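Local coordinates for protein N-acetylneuraminate lyase (Fusobacterium nucleatum subsp. nucleatum ATCC 25586, PDB 5ZKA) that is a bacterial lyase of the dihydrodipicolinate synthetase family, whose members are built on a TIM barrel, at residues I44-D49 / E275-G280; E64-S69 / T121-K126; F127-I132 / L162-E167; Y185-V190 / T211-D216; A230-E235 / L246-T251. One frame throughout, in Å; residues are numbered along the deposited sequence.

How the contacts relate
All five contacts join outer helices and loops around a TIM barrel of eight parallel strands. Contact 2 ties together two loops that leave the C-terminal ends of strands. Contacts 2 and 3, with centres 19 Å apart, touch where Pro122 packs on Phe127; contacts 3 and 4, centres 20 Å apart, where Leu162 packs on Val190; contacts 4 and 5, centres 17 Å apart, where Thr211 lies on Phe234. Contact 1 encloses the others along the chain and sits apart, its centre 38 Å from that of contact 3 across the molecule. The modified Lys178 lies just past strand 174-176, at the same strand ends as contact 2, where TIM barrels carry their active sites.

Contact 1 (I44-D49 / E275-G280); sequences IRYNID and EGVDAG
Tyr46, on helix 37-49, faces the loop that follows helix 264-274, its CA lying 7.5 Å from the CA of Val277. That loop starts with a Schellman motif: Val277 N and Gly276 N bond back to the carbonyls of Leu272 and Lys273, and Gly276 takes the positive phi (86°) at which a CB would collide with the preceding carbonyl oxygen. The turn brings Glu275 and Val277 to the same tyrosine. With CG anti to the backbone N (chi1 -170°), Tyr46 extends its ring from the helix, and its OH donates to Glu275 OE1 at 2.6 Å. The carboxylate plane is tilted 66° to the ring, and OE1 is met on its anti side, above the carboxylate plane rather than within it. A bend at chi2 turns the glutamate chain to the phenol. Nearer the helix, Val277 CG2 rests obliquely on Tyr46, 3.7 Å from CD1, where a compact, buried methyl suits the apolar base of the ring. Tyrosine thus serves both environments: hydrocarbon near its CB, a donor at its far end. Since Glu275 OE2 also bonds His301 NE2, two donors, one to each oxygen, fix the rotation of the carboxylate and probably help to stabilise its charge.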
# COMPACT_ATOMS: atom_id res chain seq x y z
N ILE A 44 -17.46 21.03 -14.87
CA ILE A 44 -17.17 21.79 -13.66
C ILE A 44 -18.42 21.90 -12.79
O ILE A 44 -18.37 21.66 -11.57
CB ILE A 44 -16.62 23.19 -14.02
CG1 ILE A 44 -15.23 23.06 -14.65
CG2 ILE A 44 -16.57 24.08 -12.80
CD1 ILE A 44 -14.80 24.30 -15.44
N ARG A 45 -19.55 22.29 -13.39
CA ARG A 45 -20.79 22.42 -12.62
C ARG A 45 -21.18 21.09 -11.98
O ARG A 45 -21.61 21.05 -10.82
CB ARG A 45 -21.92 22.95 -13.50
CG ARG A 45 -21.76 24.42 -13.89
CD ARG A 45 -22.60 25.37 -13.01
NE ARG A 45 -22.26 25.27 -11.59
CZ ARG A 45 -21.24 25.90 -11.01
NH1 ARG A 45 -20.43 26.66 -11.73
NH2 ARG A 45 -21.02 25.75 -9.71
N TYR A 46 -21.04 19.98 -12.72
CA TYR A 46 -21.37 18.67 -12.15
C TYR A 46 -20.50 18.37 -10.93
O TYR A 46 -21.01 17.91 -9.90
CB TYR A 46 -21.20 17.59 -13.22
CG TYR A 46 -21.73 16.23 -12.82
CD1 TYR A 46 -23.10 15.96 -12.85
CD2 TYR A 46 -20.87 15.22 -12.44
CE1 TYR A 46 -23.58 14.71 -12.49
CE2 TYR A 46 -21.34 13.98 -12.08
CZ TYR A 46 -22.70 13.73 -12.11
OH TYR A 46 -23.16 12.48 -11.75
N ASN A 47 -19.19 18.62 -11.03
CA ASN A 47 -18.31 18.34 -9.90
C ASN A 47 -18.67 19.17 -8.67
O ASN A 47 -18.72 18.66 -7.55
CB ASN A 47 -16.85 18.60 -10.30
CG ASN A 47 -16.23 17.39 -10.94
OD1 ASN A 47 -15.89 16.43 -10.25
ND2 ASN A 47 -16.09 17.42 -12.26
N ILE A 48 -18.91 20.47 -8.86
CA ILE A 48 -19.16 21.34 -7.72
C ILE A 48 -20.56 21.08 -7.15
O ILE A 48 -20.74 20.96 -5.93
CB ILE A 48 -18.99 22.81 -8.12
CG1 ILE A 48 -17.55 23.09 -8.55
CG2 ILE A 48 -19.41 23.72 -6.97
CD1 ILE A 48 -17.39 24.46 -9.24
N ASP A 49 -21.56 21.01 -8.03
CA ASP A 49 -22.95 20.98 -7.57
C ASP A 49 -23.45 19.59 -7.22
O ASP A 49 -24.32 19.46 -6.34
CB ASP A 49 -23.88 21.58 -8.64
CG ASP A 49 -23.54 23.02 -9.00
OD1 ASP A 49 -22.84 23.70 -8.22
OD2 ASP A 49 -23.98 23.47 -10.08
N GLU A 275 -24.96 10.77 -17.32
CA GLU A 275 -25.47 11.68 -16.30
C GLU A 275 -25.86 13.03 -16.88
O GLU A 275 -26.14 13.96 -16.11
CB GLU A 275 -24.44 11.86 -15.19
CG GLU A 275 -24.32 10.65 -14.30
CD GLU A 275 -25.43 10.59 -13.27
OE1 GLU A 275 -25.53 11.53 -12.45
OE2 GLU A 275 -26.21 9.61 -13.28
N GLY A 276 -25.91 13.15 -18.20
CA GLY A 276 -26.37 14.36 -18.84
C GLY A 276 -25.33 15.43 -19.04
O GLY A 276 -25.69 16.56 -19.39
N VAL A 277 -24.05 15.11 -18.83
CA VAL A 277 -22.93 16.04 -18.98
C VAL A 277 -22.26 15.77 -20.33
O VAL A 277 -21.92 14.63 -20.63
CB VAL A 277 -21.92 15.88 -17.83
CG1 VAL A 277 -20.76 16.86 -17.98
CG2 VAL A 277 -22.60 16.06 -16.48
N ASP A 278 -22.06 16.82 -21.12
CA ASP A 278 -21.45 16.68 -22.45
C ASP A 278 -19.93 16.60 -22.29
O ASP A 278 -19.21 17.60 -22.39
CB ASP A 278 -21.87 17.83 -23.35
CG ASP A 278 -21.16 17.81 -24.70
OD1 ASP A 278 -20.73 16.72 -25.14
OD2 ASP A 278 -21.05 18.89 -25.33
N ALA A 279 -19.43 15.38 -22.09
CA ALA A 279 -18.02 15.16 -21.81
C ALA A 279 -17.16 14.98 -23.06
O ALA A 279 -15.95 14.74 -22.92
CB ALA A 279 -17.85 13.94 -20.89
N GLY A 280 -17.73 15.09 -24.26
CA GLY A 280 -16.90 15.17 -25.46
C GLY A 280 -16.05 13.94 -25.73
O GLY A 280 -16.37 12.82 -25.30

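Contact 2 (E64-S69 / T121-K126); sequences ENFMIS and TPFYYK
Phe66 and Phe123 form a T-shaped (edge-to-face) pair between two loops of the TIM barrel, one following strand 55-58 and the other strand 117-120, each leading on to an outer helix. Phe123 points the edge of its ring toward the face of Phe66; the planes stand at 87° and the centroids are 5.8 Å apart. Such a pair sets the slightly positive ring hydrogens of one phenylalanine against the electron-rich face of the other, so two purely apolar side chains can orient each other. Phe66 belongs to a short 3-10 turn, residues 65-67, and also packs on Gln93 of strand 89-93. Phe123 keeps its CG between the backbone N and the carbonyl carbon (chi1 56°), the crowded position, and this rotation directs the ring across to the other loop. The contact is small and near the surface, with CZ of Phe123 approaching CD1 of Phe66 to 4.2 Å. On the opposite face of the Phe66 ring, the amide oxygen OD1 of Asn65 sits over the centre, 3.4 Å above the plane.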
# COMPACT_ATOMS: atom_id res chain seq x y z
N GLU A 64 -5.90 15.29 -19.62
CA GLU A 64 -5.17 15.10 -20.88
C GLU A 64 -4.21 16.26 -21.14
O GLU A 64 -3.87 16.58 -22.28
CB GLU A 64 -6.14 14.87 -22.04
CG GLU A 64 -6.98 13.57 -21.80
CD GLU A 64 -8.17 13.44 -22.72
OE1 GLU A 64 -7.98 13.36 -23.96
OE2 GLU A 64 -9.31 13.42 -22.21
N ASN A 65 -3.75 16.86 -20.04
CA ASN A 65 -2.91 18.06 -20.11
C ASN A 65 -1.68 17.88 -20.99
O ASN A 65 -1.33 18.78 -21.78
CB ASN A 65 -2.49 18.43 -18.68
CG ASN A 65 -1.49 19.56 -18.65
OD1 ASN A 65 -0.28 19.33 -18.46
ND2 ASN A 65 -1.97 20.78 -18.80
N PHE A 66 -1.00 16.74 -20.88
CA PHE A 66 0.27 16.60 -21.58
C PHE A 66 0.09 16.25 -23.05
O PHE A 66 1.09 16.13 -23.77
CB PHE A 66 1.15 15.58 -20.84
CG PHE A 66 1.40 15.99 -19.41
CD1 PHE A 66 2.32 16.99 -19.12
CD2 PHE A 66 0.64 15.46 -18.38
CE1 PHE A 66 2.53 17.41 -17.82
CE2 PHE A 66 0.83 15.88 -17.08
CZ PHE A 66 1.79 16.85 -16.80
N MET A 67 -1.16 16.15 -23.52
CA MET A 67 -1.47 15.91 -24.92
C MET A 67 -1.86 17.18 -25.68
O MET A 67 -2.10 17.11 -26.88
CB MET A 67 -2.60 14.88 -25.04
CG MET A 67 -2.13 13.43 -24.87
SD MET A 67 -3.46 12.24 -25.14
CE MET A 67 -4.22 12.26 -23.53
N ILE A 68 -1.91 18.34 -25.01
CA ILE A 68 -2.47 19.54 -25.63
C ILE A 68 -1.45 20.67 -25.58
O ILE A 68 -0.41 20.59 -24.92
CB ILE A 68 -3.80 19.96 -24.97
CG1 ILE A 68 -3.56 20.58 -23.60
CG2 ILE A 68 -4.73 18.75 -24.82
CD1 ILE A 68 -4.81 20.94 -22.84
N SER A 69 -1.75 21.74 -26.32
CA SER A 69 -0.81 22.83 -26.50
C SER A 69 -0.83 23.80 -25.32
O SER A 69 -1.77 23.84 -24.52
CB SER A 69 -1.12 23.59 -27.79
OG SER A 69 -2.30 24.36 -27.62
N THR A 121 6.93 16.05 -11.47
CA THR A 121 8.38 16.00 -11.58
C THR A 121 8.78 16.03 -13.05
O THR A 121 8.13 15.38 -13.89
CB THR A 121 8.93 14.73 -10.91
OG1 THR A 121 8.33 13.57 -11.49
CG2 THR A 121 8.64 14.75 -9.41
N PRO A 122 9.80 16.80 -13.43
CA PRO A 122 10.21 16.80 -14.84
C PRO A 122 10.65 15.39 -15.24
O PRO A 122 11.26 14.67 -14.45
CB PRO A 122 11.38 17.80 -14.88
CG PRO A 122 11.87 17.86 -13.49
CD PRO A 122 10.69 17.62 -12.59
N PHE A 123 10.30 14.99 -16.46
CA PHE A 123 10.40 13.59 -16.86
C PHE A 123 10.97 13.53 -18.28
O PHE A 123 11.39 14.54 -18.84
CB PHE A 123 9.02 12.91 -16.73
CG PHE A 123 7.92 13.60 -17.51
CD1 PHE A 123 7.18 14.63 -16.95
CD2 PHE A 123 7.63 13.20 -18.80
CE1 PHE A 123 6.17 15.25 -17.67
CE2 PHE A 123 6.61 13.81 -19.53
CZ PHE A 123 5.89 14.85 -18.96
N TYR A 124 10.97 12.31 -18.84
CA TYR A 124 11.61 11.91 -20.09
C TYR A 124 13.12 11.90 -19.92
O TYR A 124 13.72 10.82 -19.82
CB TYR A 124 11.19 12.79 -21.28
CG TYR A 124 11.71 12.25 -22.60
CD1 TYR A 124 11.09 11.16 -23.24
CD2 TYR A 124 12.83 12.79 -23.20
CE1 TYR A 124 11.57 10.66 -24.45
CE2 TYR A 124 13.33 12.29 -24.40
CZ TYR A 124 12.71 11.23 -25.02
OH TYR A 124 13.22 10.76 -26.20
N TYR A 125 13.75 13.07 -19.86
CA TYR A 125 15.17 13.11 -19.54
C TYR A 125 15.39 12.65 -18.10
O TYR A 125 14.51 12.77 -17.25
CB TYR A 125 15.74 14.51 -19.72
CG TYR A 125 15.64 15.01 -21.14
CD1 TYR A 125 16.54 14.58 -22.10
CD2 TYR A 125 14.64 15.91 -21.51
CE1 TYR A 125 16.45 15.03 -23.41
CE2 TYR A 125 14.56 16.38 -22.82
CZ TYR A 125 15.45 15.93 -23.76
OH TYR A 125 15.36 16.38 -25.06
N LYS A 126 16.57 12.10 -17.84
CA LYS A 126 16.87 11.59 -16.49
C LYS A 126 17.51 12.72 -15.68
O LYS A 126 18.71 12.74 -15.43
CB LYS A 126 17.77 10.36 -16.57
CG LYS A 126 17.19 9.21 -17.40
CD LYS A 126 15.98 8.57 -16.72
CE LYS A 126 15.56 7.27 -17.42
NZ LYS A 126 14.29 6.74 -16.86

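Contact 3 (F127-I132 / L162-E167); sequences FDFSEI and LSQFGE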
# COMPACT_ATOMS: atom_id res chain seq x y z
N PHE A 127 16.68 13.67 -15.24
CA PHE A 127 17.19 14.74 -14.39
C PHE A 127 17.62 14.17 -13.05
O PHE A 127 17.00 13.24 -12.52
CB PHE A 127 16.13 15.81 -14.19
CG PHE A 127 15.69 16.48 -15.47
CD1 PHE A 127 16.52 17.37 -16.12
CD2 PHE A 127 14.45 16.19 -16.01
CE1 PHE A 127 16.12 17.97 -17.30
CE2 PHE A 127 14.04 16.79 -17.19
CZ PHE A 127 14.87 17.68 -17.84
N ASP A 128 18.71 14.69 -12.49
CA ASP A 128 19.06 14.24 -11.15
C ASP A 128 18.32 15.10 -10.14
O ASP A 128 17.59 16.03 -10.50
CB ASP A 128 20.59 14.21 -10.95
CG ASP A 128 21.23 15.58 -10.90
OD1 ASP A 128 20.54 16.59 -10.62
OD2 ASP A 128 22.46 15.65 -11.13
N PHE A 129 18.46 14.78 -8.85
CA PHE A 129 17.60 15.44 -7.88
C PHE A 129 17.90 16.93 -7.78
O PHE A 129 16.98 17.74 -7.60
CB PHE A 129 17.70 14.81 -6.50
CG PHE A 129 16.85 15.53 -5.50
CD1 PHE A 129 15.47 15.42 -5.56
CD2 PHE A 129 17.43 16.38 -4.57
CE1 PHE A 129 14.67 16.11 -4.66
CE2 PHE A 129 16.64 17.07 -3.67
CZ PHE A 129 15.26 16.94 -3.72
N SER A 130 19.17 17.32 -7.86
CA SER A 130 19.48 18.74 -7.79
C SER A 130 18.76 19.51 -8.89
O SER A 130 18.35 20.66 -8.68
CB SER A 130 20.98 18.98 -7.89
OG SER A 130 21.42 18.79 -9.22
N GLU A 131 18.60 18.90 -10.06
CA GLU A 131 17.89 19.57 -11.15
C GLU A 131 16.39 19.63 -10.87
O GLU A 131 15.75 20.65 -11.15
CB GLU A 131 18.20 18.88 -12.47
CG GLU A 131 19.66 19.06 -12.84
CD GLU A 131 20.17 18.13 -13.92
OE1 GLU A 131 19.61 17.02 -14.08
OE2 GLU A 131 21.15 18.51 -14.60
N ILE A 132 15.83 18.56 -10.31
CA ILE A 132 14.42 18.56 -9.93
C ILE A 132 14.14 19.63 -8.89
O ILE A 132 13.10 20.32 -8.93
CB ILE A 132 14.03 17.16 -9.42
CG1 ILE A 132 14.01 16.16 -10.58
CG2 ILE A 132 12.72 17.20 -8.66
CD1 ILE A 132 13.83 14.71 -10.15
N LEU A 162 12.84 9.85 1.04
CA LEU A 162 12.36 10.64 2.18
C LEU A 162 13.23 11.87 2.41
O LEU A 162 12.71 12.96 2.66
CB LEU A 162 12.29 9.76 3.43
CG LEU A 162 11.79 10.39 4.73
CD1 LEU A 162 10.36 10.89 4.59
CD2 LEU A 162 11.91 9.36 5.85
N SER A 163 14.56 11.72 2.32
CA SER A 163 15.43 12.88 2.50
C SER A 163 15.29 13.87 1.35
O SER A 163 15.49 15.08 1.54
CB SER A 163 16.89 12.43 2.61
OG SER A 163 17.27 11.70 1.46
N GLN A 164 14.96 13.39 0.16
CA GLN A 164 14.72 14.30 -0.96
C GLN A 164 13.45 15.11 -0.74
O GLN A 164 13.43 16.33 -0.99
CB GLN A 164 14.68 13.50 -2.25
CG GLN A 164 16.06 12.92 -2.60
CD GLN A 164 16.05 12.02 -3.82
OE1 GLN A 164 15.02 11.46 -4.19
NE2 GLN A 164 17.20 11.90 -4.47
N PHE A 165 12.37 14.48 -0.26
CA PHE A 165 11.19 15.26 0.12
C PHE A 165 11.55 16.31 1.16
O PHE A 165 11.08 17.46 1.09
CB PHE A 165 10.08 14.35 0.66
CG PHE A 165 9.22 13.73 -0.41
CD1 PHE A 165 8.39 14.51 -1.21
CD2 PHE A 165 9.22 12.35 -0.60
CE1 PHE A 165 7.60 13.93 -2.19
CE2 PHE A 165 8.43 11.76 -1.57
CZ PHE A 165 7.61 12.56 -2.38
N GLY A 166 12.38 15.95 2.13
CA GLY A 166 12.81 16.92 3.13
C GLY A 166 13.50 18.13 2.53
O GLY A 166 13.28 19.26 2.98
N GLU A 167 14.34 17.92 1.51
CA GLU A 167 15.01 19.04 0.87
C GLU A 167 14.00 19.98 0.21
O GLU A 167 14.08 21.20 0.37
CB GLU A 167 16.02 18.54 -0.16
CG GLU A 167 17.30 17.97 0.44
CD GLU A 167 18.41 17.82 -0.60
OE1 GLU A 167 18.71 18.81 -1.29
OE2 GLU A 167 18.95 16.70 -0.74
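At the N-terminus of helix 129-143, an outer helix of the TIM barrel that begins with a capping box, Phe129 packs against Gln164 and Glu167 of helix 162-169. The box is made by Asp128 and Glu131: Glu131 N donates to Asp128 OD1 at 3.1 Å, and Asp128 N donates to Glu131 OE1 at 3.0 Å. Ser130 OG gives Asp128 OD1 a second bond of 2.8 Å, so the N-cap carboxylate is anchored where it satisfies the start of the helix. Phe129 comes just after it, its CG anti to the backbone N (chi1 177°), which swings the ring toward the second helix. Gln164 lies along one face of that ring. Its CB makes a CH-pi contact 3.9 Å from the Phe129 centroid, and its amide continues over the CB end of the phenylalanine, stacked within 11° of the ring plane. The amide is steadied by Ser161 N, which donates to OE1. Glu167 instead comes to the rim, OE1 standing 3.6 Å from Phe129 CE2 and close to the ring plane, with the carboxylate turned 74° to it. Glutamine thus offers flat, partly apolar cover, while the glutamate probably profits from the weakly positive aromatic C-H edge; the helices meet mainly through aromatic-polar packing, to which a long, weak ion pair from Glu167 OE1 to Lys133 adds.

Contact 4 (Y185-V190 / T211-D216); sequences YLLERV and TVLGVD
Leu187, on an outer helix of the TIM barrel (184-193), overlaps Leu213 and Val215 in the turn leading to strand 217-220. Its two methyls divide the work: CD2 meets Leu213 CD1 at 3.9 Å, and CD1 meets Val215 CG1 at 3.9 Å. The other branch of Leu213, CD2, rests 4.0 Å from Glu188 CB, so a single leucine straddles two neighbouring helix residues. Between Leu213 and Val215, Gly214 turns the chain with a positive phi of 87°, which glycine accommodates. Beyond CB the glutamate bends at chi2 (-79°) and leads away; Arg189 grips its carboxylate side-on, NE reaching OE1 at 2.8 Å and NH2 reaching OE2 at 2.9 Å. Each Glu188 oxygen also has a polar side-chain partner on a neighbouring subunit, and Arg189 NH1 makes salt bridges to acidic side-chain atoms there. Glu188 therefore contributes hydrocarbon to the packing between helix 184-193 and the turn after helix 207-212, and charge to the subunit interface, where its buried charge is probably well compensated.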
# COMPACT_ATOMS: atom_id res chain seq x y z
N TYR A 185 4.53 2.42 3.20
CA TYR A 185 5.56 2.70 4.19
C TYR A 185 6.11 4.11 3.99
O TYR A 185 6.17 4.92 4.93
CB TYR A 185 6.68 1.65 4.09
CG TYR A 185 7.86 1.88 5.01
CD1 TYR A 185 7.69 2.27 6.33
CD2 TYR A 185 9.15 1.67 4.55
CE1 TYR A 185 8.79 2.47 7.18
CE2 TYR A 185 10.26 1.86 5.39
CZ TYR A 185 10.07 2.26 6.70
OH TYR A 185 11.18 2.45 7.52
N LEU A 186 6.48 4.44 2.75
CA LEU A 186 6.93 5.80 2.47
C LEU A 186 5.85 6.82 2.81
O LEU A 186 6.16 7.91 3.33
CB LEU A 186 7.35 5.92 1.00
CG LEU A 186 7.83 7.29 0.53
CD1 LEU A 186 9.15 7.66 1.20
CD2 LEU A 186 7.96 7.30 -0.99
N LEU A 187 4.57 6.50 2.55
CA LEU A 187 3.50 7.43 2.87
C LEU A 187 3.47 7.73 4.36
O LEU A 187 3.36 8.89 4.77
CB LEU A 187 2.14 6.88 2.40
CG LEU A 187 0.90 7.72 2.76
CD1 LEU A 187 1.04 9.17 2.27
CD2 LEU A 187 -0.39 7.07 2.24
N GLU A 188 3.60 6.69 5.19
CA GLU A 188 3.62 6.91 6.64
C GLU A 188 4.86 7.69 7.06
O GLU A 188 4.79 8.52 7.98
CB GLU A 188 3.54 5.55 7.36
CG GLU A 188 3.62 5.62 8.89
CD GLU A 188 5.06 5.79 9.40
OE1 GLU A 188 5.98 5.24 8.76
OE2 GLU A 188 5.26 6.48 10.42
N ARG A 189 6.02 7.43 6.44
CA ARG A 189 7.25 8.13 6.81
C ARG A 189 7.17 9.62 6.46
O ARG A 189 7.63 10.47 7.23
CB ARG A 189 8.47 7.50 6.14
CG ARG A 189 8.84 6.09 6.63
CD ARG A 189 9.58 6.15 7.97
NE ARG A 189 8.64 6.19 9.09
CZ ARG A 189 8.98 6.52 10.32
NH1 ARG A 189 10.24 6.84 10.61
NH2 ARG A 189 8.07 6.55 11.28
N VAL A 190 6.60 9.94 5.29
CA VAL A 190 6.43 11.34 4.90
C VAL A 190 5.45 12.03 5.85
O VAL A 190 5.69 13.16 6.29
CB VAL A 190 5.96 11.42 3.44
CG1 VAL A 190 5.60 12.87 3.07
CG2 VAL A 190 7.06 10.89 2.51
N THR A 211 -6.28 7.29 4.11
CA THR A 211 -6.92 8.18 5.08
C THR A 211 -6.46 7.88 6.50
O THR A 211 -6.23 8.80 7.29
CB THR A 211 -8.45 8.07 4.96
OG1 THR A 211 -8.82 8.43 3.62
CG2 THR A 211 -9.12 9.03 5.93
N VAL A 212 -6.32 6.60 6.86
CA VAL A 212 -5.94 6.31 8.25
C VAL A 212 -4.46 6.54 8.51
O VAL A 212 -4.05 6.55 9.69
CB VAL A 212 -6.35 4.88 8.66
CG1 VAL A 212 -7.86 4.67 8.42
CG2 VAL A 212 -5.51 3.82 7.92
N LEU A 213 -3.64 6.74 7.48
CA LEU A 213 -2.28 7.23 7.63
C LEU A 213 -2.22 8.76 7.66
O LEU A 213 -1.12 9.33 7.62
CB LEU A 213 -1.38 6.71 6.50
CG LEU A 213 -1.05 5.22 6.56
CD1 LEU A 213 -0.14 4.83 5.41
CD2 LEU A 213 -0.36 4.87 7.89
N GLY A 214 -3.36 9.44 7.71
CA GLY A 214 -3.40 10.86 7.98
C GLY A 214 -3.26 11.78 6.78
O GLY A 214 -2.90 12.95 6.98
N VAL A 215 -3.53 11.32 5.56
CA VAL A 215 -3.51 12.26 4.43
C VAL A 215 -4.58 13.34 4.65
O VAL A 215 -5.55 13.16 5.39
CB VAL A 215 -3.70 11.58 3.06
CG1 VAL A 215 -2.57 10.61 2.77
CG2 VAL A 215 -5.05 10.88 3.00
N ASP A 216 -4.35 14.50 4.03
CA ASP A 216 -5.21 15.67 4.20
C ASP A 216 -6.31 15.73 3.17
O ASP A 216 -7.17 16.61 3.25
CB ASP A 216 -4.35 16.93 4.16
CG ASP A 216 -3.29 16.92 5.23
OD1 ASP A 216 -3.63 17.24 6.39
OD2 ASP A 216 -2.13 16.56 4.93

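Contact 5 (A230-E235 / L246-T251); sequences AKQIFE and LKIQHT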
# COMPACT_ATOMS: atom_id res chain seq x y z
N ALA A 230 -16.53 8.89 -2.31
CA ALA A 230 -15.17 9.22 -1.89
C ALA A 230 -15.17 10.09 -0.64
O ALA A 230 -14.38 9.87 0.28
CB ALA A 230 -14.42 9.92 -3.02
N LYS A 231 -16.03 11.11 -0.61
CA LYS A 231 -16.14 11.91 0.60
C LYS A 231 -16.62 11.08 1.79
O LYS A 231 -16.17 11.28 2.92
CB LYS A 231 -17.08 13.10 0.37
CG LYS A 231 -16.48 14.20 -0.47
CD LYS A 231 -17.38 15.43 -0.46
CE LYS A 231 -17.04 16.37 0.67
NZ LYS A 231 -17.54 17.73 0.36
N GLN A 232 -17.54 10.14 1.55
CA GLN A 232 -17.99 9.26 2.64
C GLN A 232 -16.82 8.46 3.21
O GLN A 232 -16.61 8.45 4.43
CB GLN A 232 -19.09 8.32 2.14
CG GLN A 232 -20.44 8.99 1.89
CD GLN A 232 -21.43 8.07 1.18
OE1 GLN A 232 -21.06 7.02 0.65
NE2 GLN A 232 -22.69 8.48 1.17
N ILE A 233 -16.07 7.77 2.35
CA ILE A 233 -14.91 6.99 2.83
C ILE A 233 -14.01 7.87 3.68
O ILE A 233 -13.68 7.54 4.83
CB ILE A 233 -14.14 6.38 1.65
CG1 ILE A 233 -14.98 5.36 0.88
CG2 ILE A 233 -12.81 5.76 2.15
CD1 ILE A 233 -14.40 4.99 -0.51
N PHE A 234 -13.62 9.03 3.13
CA PHE A 234 -12.72 9.96 3.82
C PHE A 234 -13.28 10.37 5.18
O PHE A 234 -12.60 10.25 6.20
CB PHE A 234 -12.50 11.18 2.92
CG PHE A 234 -11.42 12.11 3.39
CD1 PHE A 234 -10.12 11.65 3.56
CD2 PHE A 234 -11.71 13.44 3.66
CE1 PHE A 234 -9.13 12.52 3.99
CE2 PHE A 234 -10.72 14.31 4.08
CZ PHE A 234 -9.43 13.85 4.25
N GLU A 235 -14.53 10.83 5.22
CA GLU A 235 -15.10 11.32 6.47
C GLU A 235 -15.32 10.19 7.46
O GLU A 235 -15.04 10.35 8.66
CB GLU A 235 -16.42 12.05 6.22
N LEU A 246 -15.03 0.80 4.96
CA LEU A 246 -14.54 -0.33 4.16
C LEU A 246 -15.60 -0.84 3.21
O LEU A 246 -15.29 -1.20 2.07
CB LEU A 246 -14.07 -1.46 5.09
CG LEU A 246 -13.52 -2.72 4.42
CD1 LEU A 246 -12.39 -2.36 3.47
CD2 LEU A 246 -13.01 -3.74 5.46
N LYS A 247 -16.87 -0.90 3.66
CA LYS A 247 -17.95 -1.33 2.78
C LYS A 247 -18.05 -0.42 1.57
O LYS A 247 -18.24 -0.89 0.44
CB LYS A 247 -19.28 -1.37 3.53
CG LYS A 247 -19.37 -2.49 4.55
CD LYS A 247 -20.82 -2.84 4.88
CE LYS A 247 -20.88 -3.84 6.02
NZ LYS A 247 -20.27 -3.29 7.27
N ILE A 248 -17.91 0.89 1.79
CA ILE A 248 -18.02 1.84 0.68
C ILE A 248 -16.76 1.81 -0.20
O ILE A 248 -16.86 1.96 -1.42
CB ILE A 248 -18.30 3.24 1.24
CG1 ILE A 248 -19.64 3.22 2.00
CG2 ILE A 248 -18.32 4.28 0.13
CD1 ILE A 248 -19.89 4.44 2.85
N GLN A 249 -15.58 1.57 0.38
CA GLN A 249 -14.40 1.36 -0.46
C GLN A 249 -14.55 0.10 -1.31
O GLN A 249 -14.11 0.07 -2.47
CB GLN A 249 -13.14 1.27 0.40
CG GLN A 249 -11.84 1.16 -0.41
CD GLN A 249 -11.43 2.51 -0.96
OE1 GLN A 249 -11.03 3.38 -0.20
NE2 GLN A 249 -11.54 2.69 -2.27
N HIS A 250 -15.16 -0.95 -0.74
CA HIS A 250 -15.39 -2.17 -1.50
C HIS A 250 -16.29 -1.90 -2.70
O HIS A 250 -16.04 -2.38 -3.81
CB HIS A 250 -16.03 -3.23 -0.61
CG HIS A 250 -15.06 -4.02 0.23
ND1 HIS A 250 -13.78 -4.33 -0.19
CD2 HIS A 250 -15.21 -4.62 1.44
CE1 HIS A 250 -13.18 -5.06 0.74
NE2 HIS A 250 -14.03 -5.25 1.74
N THR A 251 -17.40 -1.18 -2.48
CA THR A 251 -18.31 -0.89 -3.57
C THR A 251 -17.64 0.00 -4.60
O THR A 251 -17.75 -0.23 -5.82
CB THR A 251 -19.57 -0.21 -3.02
OG1 THR A 251 -20.27 -1.12 -2.15
CG2 THR A 251 -20.50 0.21 -4.16
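Helix 223-237, which follows the last barrel strand, packs roughly antiparallel to helix 242-262, the first of the C-terminal helices added to the TIM barrel in this family, and Ile233 meets Ile248 near the middle of the contact. The segment axes approach to 9.0 Å at 149° between their N-to-C directions. The two isoleucines slide past each other in opposite directions, CG1 of Ile233 lying 3.6 Å from CG2 of Ile248. Branched at CB, each isoleucine offers two arms to the facing helix: Ile248 turns CG2 to Ile233 and CD1 to Gln232. The CD1 methyl of Ile233 goes on to touch the backbone opposite, 3.6 Å from Gln249 CA, so the methyl is seated against the main chain of the facing helix. Gln249 keeps CG anti to the backbone N (chi1 -175°) and then bends at chi2, folding its amide around the isoleucine; OE1 ends 3.7 Å from Ile233 CD1. That buried oxygen accepts a bond from Leu208 N, and NE2 donates to Asn253 OD1, so the amide can lie against an isoleucine in a buried place with its polar atoms satisfied. On the other flank Gln232 crosses Ile248 at about a right angle, OE1 lying 3.6 Å from CD1. Around the pair, helix 207-212 covers Ile233 through Leu208, Phe234 and Lys231 turn to Ile21 on strand 20-24, and His250 faces a neighbouring subunit.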